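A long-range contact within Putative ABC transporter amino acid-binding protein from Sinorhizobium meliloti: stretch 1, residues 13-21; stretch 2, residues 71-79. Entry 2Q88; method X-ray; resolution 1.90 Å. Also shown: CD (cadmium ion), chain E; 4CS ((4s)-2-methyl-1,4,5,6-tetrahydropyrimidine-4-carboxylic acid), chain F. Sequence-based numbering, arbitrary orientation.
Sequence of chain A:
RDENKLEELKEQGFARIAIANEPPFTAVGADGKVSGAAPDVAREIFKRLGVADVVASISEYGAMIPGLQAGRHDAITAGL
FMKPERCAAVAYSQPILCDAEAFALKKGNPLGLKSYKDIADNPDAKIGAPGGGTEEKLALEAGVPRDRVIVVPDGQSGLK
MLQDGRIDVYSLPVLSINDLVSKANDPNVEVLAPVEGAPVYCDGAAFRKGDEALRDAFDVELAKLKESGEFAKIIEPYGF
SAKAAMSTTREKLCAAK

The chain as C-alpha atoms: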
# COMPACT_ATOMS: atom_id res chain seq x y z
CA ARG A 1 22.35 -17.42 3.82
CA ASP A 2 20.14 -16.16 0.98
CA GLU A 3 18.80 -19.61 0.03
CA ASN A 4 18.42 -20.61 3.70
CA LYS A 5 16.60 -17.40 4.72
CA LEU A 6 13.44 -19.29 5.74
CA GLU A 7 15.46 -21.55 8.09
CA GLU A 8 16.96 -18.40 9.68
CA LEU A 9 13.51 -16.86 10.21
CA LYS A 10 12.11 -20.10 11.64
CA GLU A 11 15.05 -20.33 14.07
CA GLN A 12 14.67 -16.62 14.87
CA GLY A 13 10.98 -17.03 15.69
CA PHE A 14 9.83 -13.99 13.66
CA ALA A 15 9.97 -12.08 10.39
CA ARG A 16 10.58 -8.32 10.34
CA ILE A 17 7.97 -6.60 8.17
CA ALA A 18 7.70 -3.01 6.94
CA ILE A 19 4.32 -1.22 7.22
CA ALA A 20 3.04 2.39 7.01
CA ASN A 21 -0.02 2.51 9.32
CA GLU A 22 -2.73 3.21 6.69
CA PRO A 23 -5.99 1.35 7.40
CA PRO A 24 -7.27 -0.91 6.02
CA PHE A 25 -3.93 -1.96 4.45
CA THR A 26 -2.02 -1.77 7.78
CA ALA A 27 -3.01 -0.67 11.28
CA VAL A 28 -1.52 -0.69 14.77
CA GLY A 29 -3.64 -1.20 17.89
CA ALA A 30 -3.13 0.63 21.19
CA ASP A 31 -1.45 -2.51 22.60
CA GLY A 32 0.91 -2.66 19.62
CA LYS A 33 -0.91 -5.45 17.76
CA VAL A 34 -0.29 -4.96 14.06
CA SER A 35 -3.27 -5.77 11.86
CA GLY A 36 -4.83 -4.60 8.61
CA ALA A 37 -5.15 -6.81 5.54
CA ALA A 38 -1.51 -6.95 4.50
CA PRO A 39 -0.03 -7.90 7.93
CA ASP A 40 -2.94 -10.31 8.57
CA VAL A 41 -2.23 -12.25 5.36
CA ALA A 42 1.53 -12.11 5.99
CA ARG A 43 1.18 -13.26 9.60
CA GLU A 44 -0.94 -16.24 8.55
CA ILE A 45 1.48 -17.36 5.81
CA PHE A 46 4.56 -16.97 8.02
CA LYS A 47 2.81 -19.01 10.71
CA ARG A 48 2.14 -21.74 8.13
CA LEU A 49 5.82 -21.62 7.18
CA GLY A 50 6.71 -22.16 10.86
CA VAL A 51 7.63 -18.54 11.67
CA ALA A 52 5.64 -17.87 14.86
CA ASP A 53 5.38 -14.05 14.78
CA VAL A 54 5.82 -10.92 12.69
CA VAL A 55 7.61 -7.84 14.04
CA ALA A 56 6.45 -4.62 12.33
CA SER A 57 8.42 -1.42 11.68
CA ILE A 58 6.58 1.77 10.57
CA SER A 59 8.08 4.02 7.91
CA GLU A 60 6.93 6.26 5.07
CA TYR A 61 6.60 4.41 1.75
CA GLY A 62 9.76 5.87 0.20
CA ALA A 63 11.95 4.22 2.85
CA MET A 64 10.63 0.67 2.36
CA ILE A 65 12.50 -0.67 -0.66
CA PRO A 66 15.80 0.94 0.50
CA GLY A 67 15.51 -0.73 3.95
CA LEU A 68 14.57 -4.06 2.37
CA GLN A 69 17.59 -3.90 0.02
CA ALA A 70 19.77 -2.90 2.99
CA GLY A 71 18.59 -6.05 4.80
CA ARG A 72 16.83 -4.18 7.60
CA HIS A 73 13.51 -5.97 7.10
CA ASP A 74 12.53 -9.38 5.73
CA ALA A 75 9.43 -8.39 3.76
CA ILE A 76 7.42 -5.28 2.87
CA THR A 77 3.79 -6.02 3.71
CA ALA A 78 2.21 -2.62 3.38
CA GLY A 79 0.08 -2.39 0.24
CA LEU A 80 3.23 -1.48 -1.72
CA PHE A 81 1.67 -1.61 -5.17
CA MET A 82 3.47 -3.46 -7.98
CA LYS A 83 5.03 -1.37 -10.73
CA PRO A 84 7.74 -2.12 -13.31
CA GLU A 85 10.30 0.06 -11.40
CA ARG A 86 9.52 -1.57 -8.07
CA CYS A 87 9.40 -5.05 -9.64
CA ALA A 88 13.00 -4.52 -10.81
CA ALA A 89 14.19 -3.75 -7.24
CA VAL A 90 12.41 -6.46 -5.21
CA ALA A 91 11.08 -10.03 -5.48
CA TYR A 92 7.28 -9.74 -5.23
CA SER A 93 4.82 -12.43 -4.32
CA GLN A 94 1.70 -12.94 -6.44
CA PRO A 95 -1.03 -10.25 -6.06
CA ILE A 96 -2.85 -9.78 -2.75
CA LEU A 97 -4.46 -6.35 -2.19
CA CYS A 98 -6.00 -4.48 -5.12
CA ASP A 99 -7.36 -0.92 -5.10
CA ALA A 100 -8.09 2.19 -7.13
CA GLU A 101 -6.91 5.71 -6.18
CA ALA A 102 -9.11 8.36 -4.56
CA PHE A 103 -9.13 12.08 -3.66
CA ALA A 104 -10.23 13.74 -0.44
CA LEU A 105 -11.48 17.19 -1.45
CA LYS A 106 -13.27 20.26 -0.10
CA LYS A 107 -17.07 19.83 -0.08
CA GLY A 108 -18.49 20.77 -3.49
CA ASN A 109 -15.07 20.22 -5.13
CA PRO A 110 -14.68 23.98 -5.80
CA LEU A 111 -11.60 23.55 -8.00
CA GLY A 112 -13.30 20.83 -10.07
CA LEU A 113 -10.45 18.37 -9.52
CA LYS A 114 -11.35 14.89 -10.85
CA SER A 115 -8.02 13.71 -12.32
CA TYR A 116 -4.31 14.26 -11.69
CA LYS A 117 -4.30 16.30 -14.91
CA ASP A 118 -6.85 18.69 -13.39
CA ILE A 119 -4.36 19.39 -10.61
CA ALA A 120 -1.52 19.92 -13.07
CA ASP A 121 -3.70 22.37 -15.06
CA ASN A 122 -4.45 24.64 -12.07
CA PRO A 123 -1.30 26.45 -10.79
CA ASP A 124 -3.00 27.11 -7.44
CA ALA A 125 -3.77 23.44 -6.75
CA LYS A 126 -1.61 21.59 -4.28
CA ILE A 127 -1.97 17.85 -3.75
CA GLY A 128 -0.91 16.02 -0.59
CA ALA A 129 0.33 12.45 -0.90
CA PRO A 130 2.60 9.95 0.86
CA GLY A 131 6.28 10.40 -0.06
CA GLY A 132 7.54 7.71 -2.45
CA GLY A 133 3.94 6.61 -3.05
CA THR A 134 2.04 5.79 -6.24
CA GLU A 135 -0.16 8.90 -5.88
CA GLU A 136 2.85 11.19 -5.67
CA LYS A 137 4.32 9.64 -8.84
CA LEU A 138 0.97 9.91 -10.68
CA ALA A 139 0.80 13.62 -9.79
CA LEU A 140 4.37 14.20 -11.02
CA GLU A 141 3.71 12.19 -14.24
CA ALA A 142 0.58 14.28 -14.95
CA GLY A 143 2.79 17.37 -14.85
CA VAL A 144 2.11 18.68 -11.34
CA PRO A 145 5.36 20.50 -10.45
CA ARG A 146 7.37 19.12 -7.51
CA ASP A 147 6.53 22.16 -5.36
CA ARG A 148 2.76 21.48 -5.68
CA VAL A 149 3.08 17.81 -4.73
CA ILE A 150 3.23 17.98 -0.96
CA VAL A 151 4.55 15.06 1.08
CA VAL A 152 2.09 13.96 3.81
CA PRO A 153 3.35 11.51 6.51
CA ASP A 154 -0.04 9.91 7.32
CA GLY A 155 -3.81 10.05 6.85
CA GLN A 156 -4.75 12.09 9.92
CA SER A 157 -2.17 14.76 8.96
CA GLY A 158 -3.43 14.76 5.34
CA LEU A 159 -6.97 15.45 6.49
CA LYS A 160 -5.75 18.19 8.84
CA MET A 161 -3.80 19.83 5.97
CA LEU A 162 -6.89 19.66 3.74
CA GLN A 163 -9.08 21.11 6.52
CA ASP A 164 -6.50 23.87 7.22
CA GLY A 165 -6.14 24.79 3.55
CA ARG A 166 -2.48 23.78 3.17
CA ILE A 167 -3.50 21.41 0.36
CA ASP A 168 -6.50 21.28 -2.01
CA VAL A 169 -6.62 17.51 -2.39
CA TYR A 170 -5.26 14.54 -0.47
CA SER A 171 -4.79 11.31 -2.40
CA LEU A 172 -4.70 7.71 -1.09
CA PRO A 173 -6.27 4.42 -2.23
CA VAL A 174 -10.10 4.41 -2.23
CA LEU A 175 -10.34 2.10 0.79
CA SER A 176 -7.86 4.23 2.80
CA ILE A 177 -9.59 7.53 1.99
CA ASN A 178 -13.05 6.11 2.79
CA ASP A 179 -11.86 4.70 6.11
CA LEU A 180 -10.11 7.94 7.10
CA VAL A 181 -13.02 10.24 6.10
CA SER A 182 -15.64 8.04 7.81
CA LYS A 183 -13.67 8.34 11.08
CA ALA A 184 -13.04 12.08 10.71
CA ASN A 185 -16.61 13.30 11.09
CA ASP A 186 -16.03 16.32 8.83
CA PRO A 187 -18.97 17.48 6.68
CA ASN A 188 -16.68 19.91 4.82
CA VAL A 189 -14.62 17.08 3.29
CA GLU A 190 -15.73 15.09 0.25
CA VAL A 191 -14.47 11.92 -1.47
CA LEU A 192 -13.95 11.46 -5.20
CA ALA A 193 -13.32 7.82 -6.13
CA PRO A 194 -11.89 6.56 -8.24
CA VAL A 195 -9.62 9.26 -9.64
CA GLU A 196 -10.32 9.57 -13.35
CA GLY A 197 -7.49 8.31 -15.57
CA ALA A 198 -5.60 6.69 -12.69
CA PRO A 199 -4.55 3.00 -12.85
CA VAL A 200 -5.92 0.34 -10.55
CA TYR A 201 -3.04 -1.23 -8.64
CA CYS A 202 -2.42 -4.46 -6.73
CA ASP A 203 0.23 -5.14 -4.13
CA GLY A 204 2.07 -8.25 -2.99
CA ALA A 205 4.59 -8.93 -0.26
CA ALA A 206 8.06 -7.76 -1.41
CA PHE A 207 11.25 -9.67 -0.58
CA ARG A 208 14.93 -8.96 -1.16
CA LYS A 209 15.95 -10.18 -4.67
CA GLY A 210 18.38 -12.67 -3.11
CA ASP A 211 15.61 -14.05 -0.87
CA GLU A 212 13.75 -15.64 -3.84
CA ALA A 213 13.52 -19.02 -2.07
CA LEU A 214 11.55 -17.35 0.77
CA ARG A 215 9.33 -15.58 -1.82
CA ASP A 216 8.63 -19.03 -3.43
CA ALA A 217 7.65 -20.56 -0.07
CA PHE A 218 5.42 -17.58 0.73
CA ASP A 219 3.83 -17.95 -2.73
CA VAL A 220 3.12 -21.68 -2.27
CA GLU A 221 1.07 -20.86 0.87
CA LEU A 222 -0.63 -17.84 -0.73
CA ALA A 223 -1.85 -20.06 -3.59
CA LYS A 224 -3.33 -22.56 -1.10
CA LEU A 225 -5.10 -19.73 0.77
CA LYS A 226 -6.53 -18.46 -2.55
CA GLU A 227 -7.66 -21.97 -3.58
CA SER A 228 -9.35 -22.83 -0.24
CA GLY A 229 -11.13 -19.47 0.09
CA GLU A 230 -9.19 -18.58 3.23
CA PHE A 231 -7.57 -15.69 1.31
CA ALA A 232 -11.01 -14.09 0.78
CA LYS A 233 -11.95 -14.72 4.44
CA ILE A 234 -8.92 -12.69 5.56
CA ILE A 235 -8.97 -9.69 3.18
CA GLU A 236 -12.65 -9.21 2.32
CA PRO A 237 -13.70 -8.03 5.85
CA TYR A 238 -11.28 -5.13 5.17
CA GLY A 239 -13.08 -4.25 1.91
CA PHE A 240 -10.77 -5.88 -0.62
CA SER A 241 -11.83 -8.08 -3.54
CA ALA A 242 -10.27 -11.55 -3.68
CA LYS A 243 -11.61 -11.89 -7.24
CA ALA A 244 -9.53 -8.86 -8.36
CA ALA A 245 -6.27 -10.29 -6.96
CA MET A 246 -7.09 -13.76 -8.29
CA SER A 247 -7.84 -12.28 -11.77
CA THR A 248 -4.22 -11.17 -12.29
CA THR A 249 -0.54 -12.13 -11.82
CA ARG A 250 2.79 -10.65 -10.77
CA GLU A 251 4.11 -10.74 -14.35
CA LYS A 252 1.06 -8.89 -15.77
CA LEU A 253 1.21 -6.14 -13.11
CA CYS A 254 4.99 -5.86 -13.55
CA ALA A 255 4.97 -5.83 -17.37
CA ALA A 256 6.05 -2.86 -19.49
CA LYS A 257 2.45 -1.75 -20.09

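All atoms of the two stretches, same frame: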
# COMPACT_ATOMS: atom_id res chain seq x y z
N GLY A 13 12.30 -17.08 15.08
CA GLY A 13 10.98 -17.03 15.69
C GLY A 13 10.06 -15.97 15.11
O GLY A 13 8.88 -15.91 15.47
N PHE A 14 10.60 -15.11 14.24
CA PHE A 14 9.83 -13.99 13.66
C PHE A 14 10.43 -13.47 12.37
O PHE A 14 11.63 -13.62 12.13
CB PHE A 14 9.68 -12.82 14.67
CG PHE A 14 10.99 -12.19 15.08
CD1 PHE A 14 11.52 -11.12 14.37
CD2 PHE A 14 11.68 -12.67 16.19
CE1 PHE A 14 12.74 -10.53 14.74
CE2 PHE A 14 12.89 -12.09 16.58
CZ PHE A 14 13.43 -11.02 15.85
N ALA A 15 9.57 -12.86 11.55
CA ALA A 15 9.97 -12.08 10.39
C ALA A 15 9.79 -10.60 10.70
O ALA A 15 8.82 -10.22 11.36
CB ALA A 15 9.12 -12.45 9.16
N ARG A 16 10.72 -9.77 10.24
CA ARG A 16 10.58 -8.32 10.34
C ARG A 16 9.87 -7.82 9.10
O ARG A 16 10.32 -8.07 7.98
CB ARG A 16 11.94 -7.64 10.44
CG ARG A 16 12.75 -8.03 11.65
CD ARG A 16 14.16 -7.49 11.61
NE ARG A 16 14.94 -7.94 12.76
CZ ARG A 16 14.97 -7.31 13.92
NH1 ARG A 16 14.27 -6.19 14.10
NH2 ARG A 16 15.71 -7.80 14.92
N ILE A 17 8.76 -7.11 9.30
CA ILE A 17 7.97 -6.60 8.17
C ILE A 17 7.91 -5.07 8.20
O ILE A 17 7.95 -4.46 9.26
CB ILE A 17 6.54 -7.24 8.13
CG1 ILE A 17 5.72 -6.88 9.38
CG2 ILE A 17 6.64 -8.77 7.91
CD1 ILE A 17 4.27 -7.42 9.42
N ALA A 18 7.81 -4.45 7.03
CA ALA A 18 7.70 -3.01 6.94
C ALA A 18 6.25 -2.66 6.63
O ALA A 18 5.67 -3.25 5.72
CB ALA A 18 8.63 -2.47 5.88
N ILE A 19 5.69 -1.72 7.40
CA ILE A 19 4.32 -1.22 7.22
C ILE A 19 4.29 0.31 7.29
O ILE A 19 5.28 0.93 7.66
CB ILE A 19 3.38 -1.80 8.30
CG1 ILE A 19 3.72 -1.24 9.69
CG2 ILE A 19 3.40 -3.33 8.30
CD1 ILE A 19 2.59 -1.40 10.71
N ALA A 20 3.14 0.93 6.96
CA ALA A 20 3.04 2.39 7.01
C ALA A 20 1.99 2.94 7.96
O ALA A 20 1.97 4.15 8.20
CB ALA A 20 2.82 2.95 5.61
N ASN A 21 1.13 2.08 8.50
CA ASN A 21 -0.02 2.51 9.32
C ASN A 21 -1.07 3.30 8.50
O ASN A 21 -1.24 4.51 8.67
CB ASN A 21 0.42 3.30 10.56
CG ASN A 21 -0.66 3.37 11.63
OD1 ASN A 21 -1.63 2.60 11.61
ND2 ASN A 21 -0.50 4.29 12.56
N GLY A 71 18.72 -4.89 3.92
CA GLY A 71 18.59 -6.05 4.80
C GLY A 71 18.02 -5.73 6.17
O GLY A 71 18.15 -6.53 7.09
N ARG A 72 17.38 -4.58 6.31
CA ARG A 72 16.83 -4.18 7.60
C ARG A 72 15.53 -4.91 7.93
O ARG A 72 15.26 -5.20 9.10
CB ARG A 72 16.64 -2.67 7.70
CG ARG A 72 17.96 -1.92 7.84
CD ARG A 72 17.80 -0.44 8.15
NE ARG A 72 17.42 0.34 6.98
CZ ARG A 72 18.28 0.91 6.13
NH1 ARG A 72 19.58 0.76 6.31
NH2 ARG A 72 17.84 1.62 5.10
N HIS A 73 14.73 -5.19 6.91
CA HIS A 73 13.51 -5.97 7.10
C HIS A 73 13.48 -7.17 6.16
O HIS A 73 14.25 -7.23 5.18
CB HIS A 73 12.28 -5.08 6.95
CG HIS A 73 12.40 -3.80 7.72
ND1 HIS A 73 12.62 -2.58 7.11
CD2 HIS A 73 12.40 -3.56 9.05
CE1 HIS A 73 12.71 -1.64 8.03
NE2 HIS A 73 12.59 -2.21 9.22
N ASP A 74 12.60 -8.11 6.46
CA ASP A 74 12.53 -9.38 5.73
C ASP A 74 11.52 -9.33 4.59
O ASP A 74 11.70 -9.99 3.57
CB ASP A 74 12.20 -10.51 6.70
CG ASP A 74 13.23 -10.62 7.82
OD1 ASP A 74 14.44 -10.63 7.50
OD2 ASP A 74 12.94 -10.67 9.04
N ALA A 75 10.47 -8.55 4.77
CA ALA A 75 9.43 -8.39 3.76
C ALA A 75 8.80 -7.01 3.90
O ALA A 75 8.79 -6.45 4.99
CB ALA A 75 8.36 -9.47 3.92
N ILE A 76 8.28 -6.47 2.80
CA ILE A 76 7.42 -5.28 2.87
C ILE A 76 6.00 -5.77 2.75
O ILE A 76 5.65 -6.38 1.76
CB ILE A 76 7.75 -4.29 1.71
CG1 ILE A 76 9.18 -3.76 1.83
CG2 ILE A 76 6.78 -3.13 1.72
CD1 ILE A 76 9.70 -3.14 0.52
N THR A 77 5.17 -5.54 3.76
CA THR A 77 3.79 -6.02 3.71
C THR A 77 2.90 -4.84 4.06
O THR A 77 2.40 -4.73 5.18
CB THR A 77 3.58 -7.17 4.70
OG1 THR A 77 3.92 -6.72 6.01
CG2 THR A 77 4.57 -8.31 4.45
N ALA A 78 2.69 -3.96 3.09
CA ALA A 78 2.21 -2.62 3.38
C ALA A 78 1.23 -2.07 2.35
O ALA A 78 0.84 -0.91 2.44
CB ALA A 78 3.41 -1.67 3.53
N GLY A 79 0.84 -2.89 1.38
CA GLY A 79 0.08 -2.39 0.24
C GLY A 79 1.00 -1.63 -0.70
O GLY A 79 0.59 -0.65 -1.32
CD CD E . 13.25 -1.82 11.63
O 4CS F . 2.82 3.63 -3.19
C 4CS F . 2.00 2.80 -2.79
OXT 4CS F . 2.22 1.59 -2.94
CA 4CS F . 0.71 3.26 -2.13
CB 4CS F . 0.90 4.45 -1.21
CAD 4CS F . -0.45 4.88 -0.63
NAG 4CS F . -1.09 3.72 0.05
CAI 4CS F . -0.82 2.40 -0.35
CAA 4CS F . -1.47 1.22 0.38
N 4CS F . 0.08 2.15 -1.40
O HOH W 1 13.46 -3.81 12.86

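Residues that touch across the two segments are at least 55 apart in sequence; the segments pair in parallel through a short ladder, with loop on the second stretch before it, burying 513 Å² between them, and four of the five hydrogen bonds between them are backbone to backbone. The carbonyl of Arg-16 accepts twice, from Asp-74 N (2.7 Å to Arg-16 O) and from Ala-75 N (3.2 Å to Arg-16 O). Ala-18 then bonds through both its polar backbone atoms: Ala-18 N donates to Ala-75 O at 3.0 Å, and Ala-18 O accepts from Thr-77 N at 3.1 Å. This alternation is the parallel ladder pattern, with Ile-17 paired to Ala-75 and Ala-18 to Ile-76 at CA-CA distances of 5.0 and 4.7 Å. A CA-H...O contact from Ile-17 CA to Ala-75 O, 3.3 Å, supplements it.

One side chain extends the ladder. Asp-74, with chi1 in the m well and CB pointing toward the first stretch, accepts a nearly linear hydrogen bond at OD2 from Arg-16 N (2.7 Å, 175°). Since Asp-74 N also donates to Arg-16 O, this one residue engages both the amide and the carbonyl of Arg-16. A buried carboxylate needs such partners; its OD1 is satisfied elsewhere in the structure. Ala-15, small and buried, lies beside it, with Ala-15 CA 3.6 Å from Asp-74 OD2.

Apolar packing follows the two faces of the sheet. On one, Ile-17 CG2 lies 4.4 Å from Ala-75 CB, and Ile-17 CB comes within 3.4 Å of Thr-77 OG1, a hydroxyl left without a polar partner in the model. On the other, the Ala-18 methyl packs against Ile-76, with Ala-18 CB 4.3 Å from Ile-76 CG1; the branched isoleucines suit extended backbone and fill buried space. Farther along, Ala-78 points its methyl toward the first stretch, with Ala-78 CB 3.5 Å from Ala-18 O and 3.8 Å from Ile-19 CA. Ile-19 CG2 lies 3.6 Å from Thr-77 O, which also lacks a polar partner.

At the more open end, the aliphatic part of Arg-16 passes Arg-72, with Arg-16 CD 3.6 Å from Arg-72 O. Arg-16 CB sits at the edge of the His-73 ring, 4.3 Å from His-73 CD2. His-73 NE2 binds the cadmium ion at 2.5 Å; a water 2.4 Å from the metal is weakly hydrogen-bonded by Arg-16 NH1 (2.8 Å to the water O), linking the stretches through the metal site.

At the other end, Gly-79 has positive phi, and an ideal CB there would clash with CAA of the bound 4CS, whose N lies 2.8 Å from Gly-79 O.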